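Local coordinates for phosphotriesterase homology protein (Escherichia coli, PDB 4LEF) that hydrolyses phosphorylated glyceryl acetates, and also aromatic acetates and propionates, using two zinc ions bound in each subunit, at residues Thr9-His14 with Arg237-Met242; Glu13-Asp18 with Arg49-Met54; Tyr33-Gln38 with Leu250-Gly255; Glu108-Ile113 with Asn149-Pro154; Val140-Ala145 with Leu169-Ala174. All coordinates share one frame; numbering follows the deposited sequence.

How the contacts relate
All five contacts belong to a single phosphotriesterase-family TIM barrel. Contacts 1 and 2 lie at its centre, about 10 Å apart between centres; they share E13 and H14, touch the same zinc ion, and join strand 8-13 to strands 238-240 and 48-53. Contact 3 lies about 14 Å from contact 2, whose L15 packs on I36, and brings helix 33-45 against the loop after strand 238-240. Contacts 4 and 5 both use helix 135-151, with centres about 16 Å apart. Contacts 3 and 5, about 36 Å apart, occupy opposite sides of the chain's centre. Contacts 1 and 3 pair early with late segments; in contact 1 the first barrel strand closes on the last. Contacts 4 and 5 link mid-chain helices.

Contact 1: Thr9-His14 with Arg237-Met242; sequences TLAHEH and RVMLSM. With ZN (zinc ion), chain I.
E13 reaches from strand 8-13 to S241 and M242, just past strand 238-240, where the last strand of the barrel closes against the first. Its CB lies against strand 48-53, and with CG beside the backbone N (chi1 -63°) and a bend at chi2 the chain turns toward the closing strand. CG passes 3.6 Å from S241 OG. At the tip, OE2 takes two good bonds: S241 OG donates at 2.6 Å from the anti side, 35° out of the carboxylate plane, and M242 N donates at 2.7 Å to the syn lone pair of E13 OE2. A weak third comes from D243 N. E13 and M242 run side by side, and E13 OE1 accepts from I244 N. The serine hydroxyl accepts from H12 N, 2.9 Å from S241 OG. A weak backbone bond from A11 N to L240 O and the packing of A11 CB on M239 CB extend the seam. H12 and H14 bind the zinc ion through NE2, at 2.0 Å for H12; E125 and D243 also bind it. The buried carboxylate is thus ringed by donors, which probably favours its ionised form, and it ties the H12-H14 metal motif to the chain leading into D243.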
# COMPACT_ATOMS: atom_id res chain seq x y z
N THR A 9 -9.85 0.40 -7.33
CA THR A 9 -9.10 -0.09 -6.19
C THR A 9 -8.14 0.98 -5.71
O THR A 9 -7.46 1.61 -6.51
CB THR A 9 -8.24 -1.31 -6.59
OG1 THR A 9 -9.10 -2.39 -6.97
CG2 THR A 9 -7.32 -1.76 -5.42
N LEU A 10 -8.09 1.16 -4.40
CA LEU A 10 -7.09 1.98 -3.76
C LEU A 10 -5.97 1.02 -3.32
O LEU A 10 -6.20 0.15 -2.49
CB LEU A 10 -7.69 2.66 -2.54
CG LEU A 10 -8.16 4.11 -2.68
CD1 LEU A 10 -8.83 4.39 -4.01
CD2 LEU A 10 -9.06 4.48 -1.50
N ALA A 11 -4.78 1.21 -3.87
CA ALA A 11 -3.71 0.22 -3.74
C ALA A 11 -2.94 0.24 -2.41
O ALA A 11 -2.19 -0.70 -2.13
CB ALA A 11 -2.75 0.33 -4.92
N HIS A 12 -3.10 1.28 -1.61
CA HIS A 12 -2.36 1.38 -0.36
C HIS A 12 -3.10 2.26 0.63
O HIS A 12 -3.05 3.48 0.53
CB HIS A 12 -0.94 1.95 -0.60
CG HIS A 12 -0.10 2.02 0.64
ND1 HIS A 12 1.13 1.40 0.74
CD2 HIS A 12 -0.30 2.65 1.82
CE1 HIS A 12 1.64 1.64 1.94
NE2 HIS A 12 0.79 2.40 2.61
N GLU A 13 -3.80 1.62 1.56
CA GLU A 13 -4.59 2.34 2.55
C GLU A 13 -4.49 1.67 3.92
O GLU A 13 -4.03 0.53 4.03
CB GLU A 13 -6.07 2.36 2.14
CG GLU A 13 -6.36 3.09 0.85
CD GLU A 13 -5.90 4.52 0.87
OE1 GLU A 13 -5.78 5.08 1.99
OE2 GLU A 13 -5.66 5.08 -0.23
N HIS A 14 -4.89 2.40 4.95
CA HIS A 14 -5.03 1.80 6.27
C HIS A 14 -6.45 2.04 6.71
O HIS A 14 -6.99 3.12 6.45
CB HIS A 14 -4.03 2.42 7.24
CG HIS A 14 -2.61 2.23 6.80
ND1 HIS A 14 -1.90 1.08 7.09
CD2 HIS A 14 -1.79 2.99 6.03
CE1 HIS A 14 -0.69 1.16 6.54
NE2 HIS A 14 -0.61 2.31 5.89
N ARG A 237 1.71 0.52 -15.42
CA ARG A 237 2.48 0.05 -14.27
C ARG A 237 2.37 0.99 -13.06
O ARG A 237 3.14 0.87 -12.10
CB ARG A 237 3.95 -0.18 -14.64
CG ARG A 237 4.20 -1.34 -15.61
CD ARG A 237 3.87 -2.71 -15.01
NE ARG A 237 4.05 -3.78 -16.01
CZ ARG A 237 3.12 -4.16 -16.88
NH1 ARG A 237 1.92 -3.59 -16.87
NH2 ARG A 237 3.37 -5.13 -17.75
N VAL A 238 1.40 1.91 -13.11
CA VAL A 238 1.19 2.89 -12.06
C VAL A 238 -0.12 2.64 -11.31
O VAL A 238 -1.15 2.38 -11.94
CB VAL A 238 1.13 4.31 -12.65
CG1 VAL A 238 0.94 5.34 -11.56
CG2 VAL A 238 2.38 4.59 -13.45
N MET A 239 -0.08 2.73 -9.98
CA MET A 239 -1.30 2.64 -9.19
C MET A 239 -1.33 3.79 -8.20
O MET A 239 -0.27 4.35 -7.88
CB MET A 239 -1.41 1.27 -8.49
CG MET A 239 -1.59 0.11 -9.49
SD MET A 239 -1.88 -1.51 -8.78
CE MET A 239 -0.27 -1.80 -8.01
N LEU A 240 -2.52 4.16 -7.74
CA LEU A 240 -2.69 5.38 -6.94
C LEU A 240 -3.34 5.07 -5.61
O LEU A 240 -4.07 4.10 -5.47
CB LEU A 240 -3.57 6.37 -7.70
CG LEU A 240 -3.21 6.69 -9.15
CD1 LEU A 240 -4.25 7.61 -9.78
CD2 LEU A 240 -1.83 7.31 -9.23
N SER A 241 -3.13 5.95 -4.64
CA SER A 241 -3.83 5.81 -3.37
C SER A 241 -3.63 7.07 -2.54
O SER A 241 -2.90 7.97 -2.95
CB SER A 241 -3.32 4.58 -2.61
OG SER A 241 -4.42 3.82 -2.10
N MET A 242 -4.31 7.12 -1.39
CA MET A 242 -4.17 8.23 -0.44
C MET A 242 -3.26 7.89 0.75
O MET A 242 -2.74 8.80 1.39
CB MET A 242 -5.54 8.62 0.14
CG MET A 242 -6.60 9.06 -0.86
SD MET A 242 -6.17 10.61 -1.63
CE MET A 242 -6.17 11.69 -0.19
ZN ZN I . 0.89 2.87 4.59
O HOH W 1 -4.63 2.19 -8.18

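Contact 2: Glu13-Asp18 with Arg49-Met54; sequences EHLHID and RNVIEM. With ZN (zinc ion), chain I.
Strands 8-13 and 48-53, parallel neighbours in the barrel, meet at a bridge between E13 and E53 beside the zinc site. E13 N donates to I52 O at 3.1 Å, and M54 N returns a bond of 2.8 Å to E13 O. V51 CG1 packs on E13 CB at 3.6 Å. Beyond the bridge, E53, bent at chi2, reaches the departing chain: its CG rests on L15 CG, and its OE2 accepts a nearly straight bond (171°) from L15 N at 2.8 Å through the anti lone pair, with a weak one from H16 N. Replacing E53 by an alanine is likely to leave the L15 and H16 amides without this acceptor and the turn after H14 freer to shift. M54 CB lies 3.4 Å from H14 CE1, the side chains crossing at about a right angle. T55 OG1 is hydrogen-bonded to both E53 OE2 and H14 ND1, and H14 NE2 binds zinc. T55 is thus the second-shell partner of H14, and E53, by holding T55, probably helps fix the imidazole's orientation.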
# COMPACT_ATOMS: atom_id res chain seq x y z
N GLU A 13 -3.80 1.62 1.56
CA GLU A 13 -4.59 2.34 2.55
C GLU A 13 -4.49 1.67 3.92
O GLU A 13 -4.03 0.53 4.03
CB GLU A 13 -6.07 2.36 2.14
CG GLU A 13 -6.36 3.09 0.85
CD GLU A 13 -5.90 4.52 0.87
OE1 GLU A 13 -5.78 5.08 1.99
OE2 GLU A 13 -5.66 5.08 -0.23
N HIS A 14 -4.89 2.40 4.95
CA HIS A 14 -5.03 1.80 6.27
C HIS A 14 -6.45 2.04 6.71
O HIS A 14 -6.99 3.12 6.45
CB HIS A 14 -4.03 2.42 7.24
CG HIS A 14 -2.61 2.23 6.80
ND1 HIS A 14 -1.90 1.08 7.09
CD2 HIS A 14 -1.79 2.99 6.03
CE1 HIS A 14 -0.69 1.16 6.54
NE2 HIS A 14 -0.61 2.31 5.89
N LEU A 15 -7.06 1.04 7.34
CA LEU A 15 -8.40 1.18 7.91
C LEU A 15 -8.33 1.14 9.44
O LEU A 15 -9.13 1.79 10.12
CB LEU A 15 -9.34 0.09 7.42
CG LEU A 15 -9.51 0.04 5.90
CD1 LEU A 15 -10.55 -1.01 5.53
CD2 LEU A 15 -9.89 1.40 5.36
N HIS A 16 -7.37 0.38 9.96
CA HIS A 16 -7.08 0.37 11.38
C HIS A 16 -5.58 0.22 11.55
O HIS A 16 -5.00 -0.83 11.28
CB HIS A 16 -7.80 -0.78 12.08
CG HIS A 16 -7.63 -0.77 13.57
ND1 HIS A 16 -6.45 -1.13 14.19
CD2 HIS A 16 -8.49 -0.47 14.57
CE1 HIS A 16 -6.58 -1.03 15.50
NE2 HIS A 16 -7.82 -0.64 15.76
N ILE A 17 -4.93 1.30 11.98
CA ILE A 17 -3.50 1.25 12.23
C ILE A 17 -3.26 1.97 13.54
O ILE A 17 -3.97 2.90 13.85
CB ILE A 17 -2.72 1.90 11.07
CG1 ILE A 17 -1.21 2.00 11.40
CG2 ILE A 17 -3.31 3.27 10.72
CD1 ILE A 17 -0.36 2.41 10.20
N ASP A 18 -2.29 1.52 14.33
CA ASP A 18 -2.03 2.19 15.61
C ASP A 18 -0.54 2.30 15.83
O ASP A 18 0.08 1.39 16.38
CB ASP A 18 -2.71 1.49 16.79
CG ASP A 18 -2.61 2.29 18.10
OD1 ASP A 18 -2.08 3.42 18.08
OD2 ASP A 18 -3.06 1.80 19.15
N ARG A 49 -14.41 -0.27 -5.07
CA ARG A 49 -14.93 -1.42 -4.35
C ARG A 49 -13.87 -2.27 -3.67
O ARG A 49 -14.20 -3.22 -2.97
CB ARG A 49 -15.81 -2.29 -5.25
CG ARG A 49 -17.11 -1.59 -5.63
CD ARG A 49 -18.09 -2.52 -6.34
NE ARG A 49 -17.76 -2.83 -7.74
CZ ARG A 49 -17.89 -1.97 -8.75
NH1 ARG A 49 -18.29 -0.72 -8.53
NH2 ARG A 49 -17.62 -2.36 -10.00
N ASN A 50 -12.60 -1.92 -3.86
CA ASN A 50 -11.51 -2.66 -3.25
C ASN A 50 -10.54 -1.71 -2.56
O ASN A 50 -10.20 -0.66 -3.09
CB ASN A 50 -10.74 -3.51 -4.28
CG ASN A 50 -11.66 -4.31 -5.18
OD1 ASN A 50 -12.34 -5.23 -4.73
ND2 ASN A 50 -11.66 -3.98 -6.47
N VAL A 51 -10.10 -2.10 -1.38
CA VAL A 51 -9.08 -1.34 -0.66
C VAL A 51 -8.03 -2.33 -0.19
O VAL A 51 -8.36 -3.33 0.44
CB VAL A 51 -9.68 -0.61 0.56
CG1 VAL A 51 -8.59 -0.13 1.48
CG2 VAL A 51 -10.54 0.55 0.09
N ILE A 52 -6.77 -2.07 -0.53
CA ILE A 52 -5.71 -2.98 -0.13
C ILE A 52 -5.14 -2.42 1.15
O ILE A 52 -4.56 -1.34 1.16
CB ILE A 52 -4.60 -3.11 -1.21
CG1 ILE A 52 -5.20 -3.27 -2.61
CG2 ILE A 52 -3.68 -4.30 -0.91
CD1 ILE A 52 -6.19 -4.44 -2.76
N GLU A 53 -5.32 -3.15 2.25
CA GLU A 53 -5.01 -2.62 3.57
C GLU A 53 -3.58 -3.01 3.96
O GLU A 53 -3.21 -4.17 3.91
CB GLU A 53 -6.05 -3.13 4.59
CG GLU A 53 -6.41 -2.12 5.67
CD GLU A 53 -5.43 -2.14 6.83
OE1 GLU A 53 -4.54 -3.01 6.84
OE2 GLU A 53 -5.57 -1.28 7.73
N MET A 54 -2.80 -2.00 4.35
CA MET A 54 -1.36 -2.13 4.50
C MET A 54 -0.86 -2.25 5.95
O MET A 54 0.35 -2.15 6.20
CB MET A 54 -0.68 -0.91 3.86
CG MET A 54 -0.97 -0.74 2.35
SD MET A 54 0.06 -1.78 1.29
CE MET A 54 -1.01 -3.20 1.04
ZN ZN I . 0.89 2.87 4.59

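Contact 3: Tyr33-Gln38 with Leu250-Gly255; sequences YAFICQ and LKANGG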
# COMPACT_ATOMS: atom_id res chain seq x y z
N TYR A 33 -14.17 3.65 13.93
CA TYR A 33 -14.99 2.76 13.11
C TYR A 33 -16.16 3.43 12.39
O TYR A 33 -16.33 3.21 11.20
CB TYR A 33 -15.50 1.61 13.98
CG TYR A 33 -16.39 0.62 13.26
CD1 TYR A 33 -15.85 -0.43 12.51
CD2 TYR A 33 -17.78 0.73 13.35
CE1 TYR A 33 -16.69 -1.34 11.85
CE2 TYR A 33 -18.61 -0.17 12.70
CZ TYR A 33 -18.06 -1.21 11.96
OH TYR A 33 -18.90 -2.09 11.33
N ALA A 34 -16.98 4.19 13.11
CA ALA A 34 -18.14 4.81 12.47
C ALA A 34 -17.74 5.75 11.33
O ALA A 34 -18.36 5.75 10.26
CB ALA A 34 -19.00 5.54 13.49
N PHE A 35 -16.71 6.56 11.57
CA PHE A 35 -16.20 7.47 10.54
C PHE A 35 -15.65 6.69 9.35
O PHE A 35 -15.86 7.06 8.19
CB PHE A 35 -15.09 8.36 11.11
CG PHE A 35 -15.53 9.24 12.26
CD1 PHE A 35 -16.87 9.50 12.49
CD2 PHE A 35 -14.59 9.83 13.10
CE1 PHE A 35 -17.27 10.31 13.54
CE2 PHE A 35 -14.98 10.64 14.15
CZ PHE A 35 -16.32 10.88 14.37
N ILE A 36 -14.91 5.63 9.63
CA ILE A 36 -14.26 4.88 8.55
C ILE A 36 -15.30 4.13 7.71
O ILE A 36 -15.15 4.01 6.49
CB ILE A 36 -13.14 3.97 9.10
CG1 ILE A 36 -11.96 4.84 9.54
CG2 ILE A 36 -12.66 2.97 8.05
CD1 ILE A 36 -11.05 4.20 10.54
N CYS A 37 -16.36 3.64 8.35
CA CYS A 37 -17.46 3.02 7.58
C CYS A 37 -18.09 4.00 6.60
O CYS A 37 -18.35 3.64 5.44
CB CYS A 37 -18.54 2.44 8.49
SG CYS A 37 -18.03 0.91 9.30
N GLN A 38 -18.33 5.22 7.06
CA GLN A 38 -18.89 6.26 6.20
C GLN A 38 -17.93 6.57 5.04
O GLN A 38 -18.35 6.70 3.89
CB GLN A 38 -19.19 7.53 7.01
CG GLN A 38 -19.77 8.67 6.18
CD GLN A 38 -21.16 8.34 5.66
OE1 GLN A 38 -22.10 8.24 6.44
NE2 GLN A 38 -21.28 8.14 4.35
N LEU A 250 -9.25 11.99 8.24
CA LEU A 250 -10.67 11.70 8.04
C LEU A 250 -11.51 12.97 7.92
O LEU A 250 -11.29 13.97 8.63
CB LEU A 250 -11.20 10.81 9.18
CG LEU A 250 -10.42 9.51 9.41
CD1 LEU A 250 -10.98 8.79 10.64
CD2 LEU A 250 -10.42 8.59 8.16
N LYS A 251 -12.50 12.94 7.03
CA LYS A 251 -13.40 14.08 6.84
C LYS A 251 -14.15 14.46 8.12
O LYS A 251 -14.41 15.64 8.38
CB LYS A 251 -14.40 13.79 5.69
CG LYS A 251 -13.73 13.66 4.31
CD LYS A 251 -14.78 13.57 3.17
CE LYS A 251 -15.25 12.13 3.00
NZ LYS A 251 -16.01 11.93 1.74
N ALA A 252 -14.49 13.47 8.94
CA ALA A 252 -15.20 13.76 10.19
C ALA A 252 -14.33 14.59 11.14
O ALA A 252 -14.84 15.26 12.01
CB ALA A 252 -15.68 12.49 10.87
N ASN A 253 -13.02 14.52 10.95
CA ASN A 253 -12.08 15.32 11.74
C ASN A 253 -11.56 16.54 10.98
O ASN A 253 -10.61 17.21 11.41
CB ASN A 253 -10.94 14.43 12.22
CG ASN A 253 -11.41 13.38 13.20
OD1 ASN A 253 -12.11 13.69 14.18
ND2 ASN A 253 -11.07 12.13 12.94
N GLY A 254 -12.19 16.83 9.85
CA GLY A 254 -11.82 17.99 9.06
C GLY A 254 -10.78 17.70 8.01
O GLY A 254 -10.25 18.63 7.39
N GLY A 255 -10.48 16.42 7.80
CA GLY A 255 -9.46 16.00 6.85
C GLY A 255 -10.05 15.81 5.47
O GLY A 255 -11.26 16.00 5.29
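The methyl group of A252 sits squarely over one face of the F35 ring. Its CB is 3.5 Å from the ring centroid and only 8° off the normal, a CH-pi contact in which all six ring carbons lie at nearly even distances from the methyl. With CG anti to the carbonyl carbon (chi1 -61°) the F35 ring leans off helix 33-45 toward the loop, and chi2 turns its face to A252. L250 supplies the second bump: its CD1 enters the groove between successive helix side chains, 4.2 Å from F35 CB and 4.2 Å from I36 CG1, near the plane of the ring at its edge. The loop carrying these two side chains follows strand 238-240, the last of the TIM barrel, and the helix is the one that precedes strand 48-53, so early and late parts of the barrel meet here. N253 crosses F35 at about a right angle, with OD1 4.2 Å from F35 CE2 and its amide plane 79° from the ring; its ND2 is hydrogen-bonded to Q32 OE1 and R247 O. The loop keeps its shape through L250 O, which N253 N and G255 N reach from opposite faces of the carbonyl plane, with G254 at positive phi between them. L250 also packs on L30 and Y258, while K251 forms salt bridges to D42 of the helix and to D259.

Contact 4: Glu108-Ile113 with Asn149-Pro154; sequences EIEQGI and NQTGRP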
# COMPACT_ATOMS: atom_id res chain seq x y z
N GLU A 108 -0.43 -16.65 8.11
CA GLU A 108 -1.40 -15.55 8.08
C GLU A 108 -2.14 -15.52 6.74
O GLU A 108 -3.31 -15.13 6.67
CB GLU A 108 -0.74 -14.20 8.41
CG GLU A 108 -0.39 -14.06 9.90
CD GLU A 108 -0.21 -12.62 10.38
OE1 GLU A 108 0.13 -11.72 9.57
OE2 GLU A 108 -0.41 -12.38 11.60
N ILE A 109 -1.47 -15.97 5.68
CA ILE A 109 -2.09 -16.06 4.35
C ILE A 109 -2.99 -17.29 4.24
O ILE A 109 -4.09 -17.22 3.72
CB ILE A 109 -1.02 -16.11 3.24
CG1 ILE A 109 -0.30 -14.76 3.14
CG2 ILE A 109 -1.63 -16.51 1.91
CD1 ILE A 109 0.99 -14.83 2.32
N GLU A 110 -2.51 -18.42 4.76
CA GLU A 110 -3.18 -19.72 4.58
C GLU A 110 -4.16 -20.10 5.69
O GLU A 110 -5.17 -20.76 5.43
CB GLU A 110 -2.14 -20.83 4.41
CG GLU A 110 -1.34 -20.74 3.12
CD GLU A 110 -0.31 -21.84 3.01
OE1 GLU A 110 0.28 -21.99 1.92
OE2 GLU A 110 -0.07 -22.55 4.01
N GLN A 111 -3.86 -19.72 6.93
CA GLN A 111 -4.73 -20.09 8.06
C GLN A 111 -5.65 -18.95 8.46
O GLN A 111 -6.86 -19.12 8.55
CB GLN A 111 -3.90 -20.52 9.28
CG GLN A 111 -2.82 -21.55 8.99
CD GLN A 111 -3.37 -22.84 8.44
OE1 GLN A 111 -4.53 -23.18 8.68
NE2 GLN A 111 -2.54 -23.58 7.71
N GLY A 112 -5.08 -17.77 8.69
CA GLY A 112 -5.87 -16.62 9.07
C GLY A 112 -5.12 -15.65 9.97
O GLY A 112 -4.04 -15.97 10.47
N ILE A 113 -5.70 -14.47 10.17
CA ILE A 113 -5.06 -13.44 10.99
C ILE A 113 -5.86 -13.09 12.25
O ILE A 113 -7.09 -13.13 12.26
CB ILE A 113 -4.77 -12.14 10.20
CG1 ILE A 113 -6.04 -11.60 9.56
CG2 ILE A 113 -3.73 -12.39 9.13
CD1 ILE A 113 -5.80 -10.25 8.85
N ASN A 149 7.07 -17.20 -2.47
CA ASN A 149 7.34 -18.41 -3.21
C ASN A 149 6.44 -19.56 -2.78
O ASN A 149 6.03 -20.36 -3.61
CB ASN A 149 8.82 -18.76 -3.12
CG ASN A 149 9.66 -17.96 -4.09
OD1 ASN A 149 10.48 -17.13 -3.70
ND2 ASN A 149 9.44 -18.19 -5.39
N GLN A 150 6.10 -19.62 -1.50
CA GLN A 150 5.24 -20.70 -1.01
C GLN A 150 3.75 -20.47 -1.32
O GLN A 150 3.00 -21.43 -1.48
CB GLN A 150 5.44 -20.93 0.49
CG GLN A 150 6.89 -21.23 0.85
CD GLN A 150 7.04 -22.08 2.09
OE1 GLN A 150 7.15 -21.57 3.21
NE2 GLN A 150 7.06 -23.40 1.90
N THR A 151 3.34 -19.21 -1.42
CA THR A 151 1.91 -18.89 -1.50
C THR A 151 1.46 -18.23 -2.80
O THR A 151 0.26 -18.23 -3.12
CB THR A 151 1.49 -17.94 -0.36
OG1 THR A 151 2.09 -16.66 -0.56
CG2 THR A 151 1.88 -18.49 1.01
N GLY A 152 2.40 -17.65 -3.54
CA GLY A 152 2.06 -16.91 -4.75
C GLY A 152 1.50 -15.51 -4.54
O GLY A 152 1.21 -14.79 -5.50
N ARG A 153 1.32 -15.09 -3.29
CA ARG A 153 0.77 -13.77 -3.06
C ARG A 153 1.81 -12.68 -3.35
O ARG A 153 3.00 -12.86 -3.08
CB ARG A 153 0.23 -13.64 -1.63
CG ARG A 153 -0.76 -14.75 -1.24
CD ARG A 153 -1.81 -14.99 -2.33
NE ARG A 153 -2.52 -13.77 -2.67
CZ ARG A 153 -2.93 -13.45 -3.90
NH1 ARG A 153 -2.69 -14.26 -4.92
NH2 ARG A 153 -3.58 -12.31 -4.11
N PRO A 154 1.35 -11.54 -3.89
CA PRO A 154 2.29 -10.50 -4.29
C PRO A 154 2.84 -9.74 -3.10
O PRO A 154 2.38 -9.92 -1.97
CB PRO A 154 1.44 -9.58 -5.16
CG PRO A 154 0.06 -9.73 -4.61
CD PRO A 154 -0.05 -11.17 -4.17
O HOH W 2 2.75 -23.02 1.16
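T151, in an ST turn at the C-terminal end of helix 135-151, meets I109 of helix 98-110. In the turn R153 N donates to T151 OG1 at 3.2 Å, with an N-H...O angle of 169°; the hydroxyl is also bonded to A147 O, one turn back in the helix. Its chi1 of 68° sets OG1 between the backbone N and the carbonyl carbon, placing it where both partners can be met. I109 and T151 approach tip to tip, the isoleucine CD1 coming 3.6 Å from T151 OG1, a contact of a methyl with a hydroxyl already engaged in polar bonds. The other branch, I109 CG2, lies 3.7 Å from R153 CG, so that I109 spans the threonine and the aliphatic start of the arginine. E110, extended beyond CG, takes a looser route: a water molecule donates to E110 OE1 at 2.8 Å and to Q150 O at 3.1 Å, joining the two helix ends through solvent. Past its CG, R153 curls back until P154 CD covers one face of the guanidinium, and its NE bonds to G121 O. After each helix the chain leaves helical angles at a glycine of positive phi, G112 and G152. The contact lies at the surface, with I109 also resting on T81 of strand 76-81, and P154 leads into strand 155-158, its backbone bonded to I123 of strand 123-127.

Contact 5: Val140-Ala145 with Leu169-Ala174; sequences VFIAAA and LALLQA
L172, F141 and L171 carry most of the interface between helix 135-151 and helix 165-174, whose local axes come within 9.3 Å at a crossing angle of -43°. L172 buries the most surface: with CG beside the backbone N (chi1 -72°), its CD2 slips between F141 and A145, residues one helical turn apart. L172 CD2 lies 3.7 Å from F141 O, the carbonyl that accepts from A145 N within the helix. It also touches F141 CD2 on the ring, at 3.9 Å, and A145 CB. F141 offers its neighbours both ring and stem. While L172 meets the ring obliquely, L171 CD2 packs on F141 CB at 3.6 Å, its side chain crossing the phenylalanine at about a right angle. L171 has CG anti to the backbone N (chi1 177°), and it meets F141 at the stem while L172 meets the ring. The other branch of L171, CD1, lies 4.4 Å from I142 CG1 at the partly exposed margin. Trimming L172 to an alanine would probably open a gap beside A145 and leave the F141 ring freer to turn. Both helices pack on barrel strands: F141 also touches I126 of strand 123-127, and L172 touches V182 of strand 182-184. A143, farther round helix 135-151, lies against L101, A102 and M105 of helix 98-110, so helix 135-151 packs on helices 98-110 and 165-174 alike.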
# COMPACT_ATOMS: atom_id res chain seq x y z
N VAL A 140 13.68 -9.45 6.76
CA VAL A 140 12.24 -9.45 6.50
C VAL A 140 11.95 -9.63 5.02
O VAL A 140 11.04 -10.37 4.64
CB VAL A 140 11.54 -8.15 7.04
CG1 VAL A 140 10.12 -7.97 6.46
CG2 VAL A 140 11.50 -8.19 8.56
N PHE A 141 12.73 -8.97 4.16
CA PHE A 141 12.53 -9.08 2.72
C PHE A 141 12.83 -10.49 2.22
O PHE A 141 12.14 -10.99 1.34
CB PHE A 141 13.36 -8.03 1.97
CG PHE A 141 12.63 -6.71 1.76
CD1 PHE A 141 12.27 -5.93 2.85
CD2 PHE A 141 12.30 -6.28 0.48
CE1 PHE A 141 11.58 -4.72 2.66
CE2 PHE A 141 11.63 -5.08 0.29
CZ PHE A 141 11.27 -4.30 1.37
N ILE A 142 13.85 -11.12 2.78
CA ILE A 142 14.20 -12.48 2.40
C ILE A 142 13.09 -13.42 2.86
O ILE A 142 12.70 -14.34 2.14
CB ILE A 142 15.56 -12.89 3.01
CG1 ILE A 142 16.70 -12.08 2.37
CG2 ILE A 142 15.80 -14.38 2.83
CD1 ILE A 142 18.05 -12.34 3.00
N ALA A 143 12.56 -13.16 4.05
CA ALA A 143 11.44 -13.95 4.55
C ALA A 143 10.18 -13.74 3.70
O ALA A 143 9.43 -14.69 3.44
CB ALA A 143 11.18 -13.62 6.02
N ALA A 144 9.96 -12.51 3.25
CA ALA A 144 8.83 -12.21 2.37
C ALA A 144 8.95 -12.95 1.03
O ALA A 144 7.95 -13.46 0.50
CB ALA A 144 8.73 -10.72 2.14
N ALA A 145 10.16 -13.00 0.50
CA ALA A 145 10.42 -13.73 -0.73
C ALA A 145 10.05 -15.21 -0.59
O ALA A 145 9.45 -15.80 -1.49
CB ALA A 145 11.88 -13.59 -1.11
N LEU A 169 13.96 -4.10 -5.16
CA LEU A 169 13.66 -4.95 -6.30
C LEU A 169 14.80 -5.92 -6.56
O LEU A 169 14.55 -7.10 -6.85
CB LEU A 169 13.40 -4.11 -7.54
CG LEU A 169 12.16 -3.23 -7.41
CD1 LEU A 169 11.98 -2.43 -8.69
CD2 LEU A 169 10.92 -4.09 -7.12
N ALA A 170 16.04 -5.44 -6.46
CA ALA A 170 17.20 -6.29 -6.72
C ALA A 170 17.25 -7.45 -5.72
O ALA A 170 17.53 -8.60 -6.07
CB ALA A 170 18.48 -5.47 -6.67
N LEU A 171 16.95 -7.13 -4.46
CA LEU A 171 16.93 -8.13 -3.40
C LEU A 171 15.81 -9.16 -3.60
O LEU A 171 16.06 -10.37 -3.50
CB LEU A 171 16.79 -7.42 -2.05
CG LEU A 171 16.68 -8.25 -0.78
CD1 LEU A 171 17.91 -9.13 -0.60
CD2 LEU A 171 16.49 -7.32 0.43
N LEU A 172 14.60 -8.70 -3.91
CA LEU A 172 13.47 -9.61 -4.07
C LEU A 172 13.70 -10.53 -5.27
O LEU A 172 13.44 -11.73 -5.21
CB LEU A 172 12.16 -8.82 -4.22
CG LEU A 172 11.70 -8.17 -2.91
CD1 LEU A 172 10.45 -7.32 -3.10
CD2 LEU A 172 11.48 -9.26 -1.87
N GLN A 173 14.23 -9.96 -6.34
CA GLN A 173 14.48 -10.72 -7.55
C GLN A 173 15.55 -11.79 -7.34
O GLN A 173 15.42 -12.92 -7.83
CB GLN A 173 14.88 -9.79 -8.68
CG GLN A 173 15.05 -10.49 -10.01
CD GLN A 173 15.23 -9.52 -11.14
OE1 GLN A 173 16.32 -9.00 -11.37
NE2 GLN A 173 14.14 -9.25 -11.87
N ALA A 174 16.59 -11.43 -6.60
CA ALA A 174 17.67 -12.35 -6.27
C ALA A 174 17.15 -13.54 -5.47
O ALA A 174 17.76 -14.61 -5.49
CB ALA A 174 18.77 -11.63 -5.51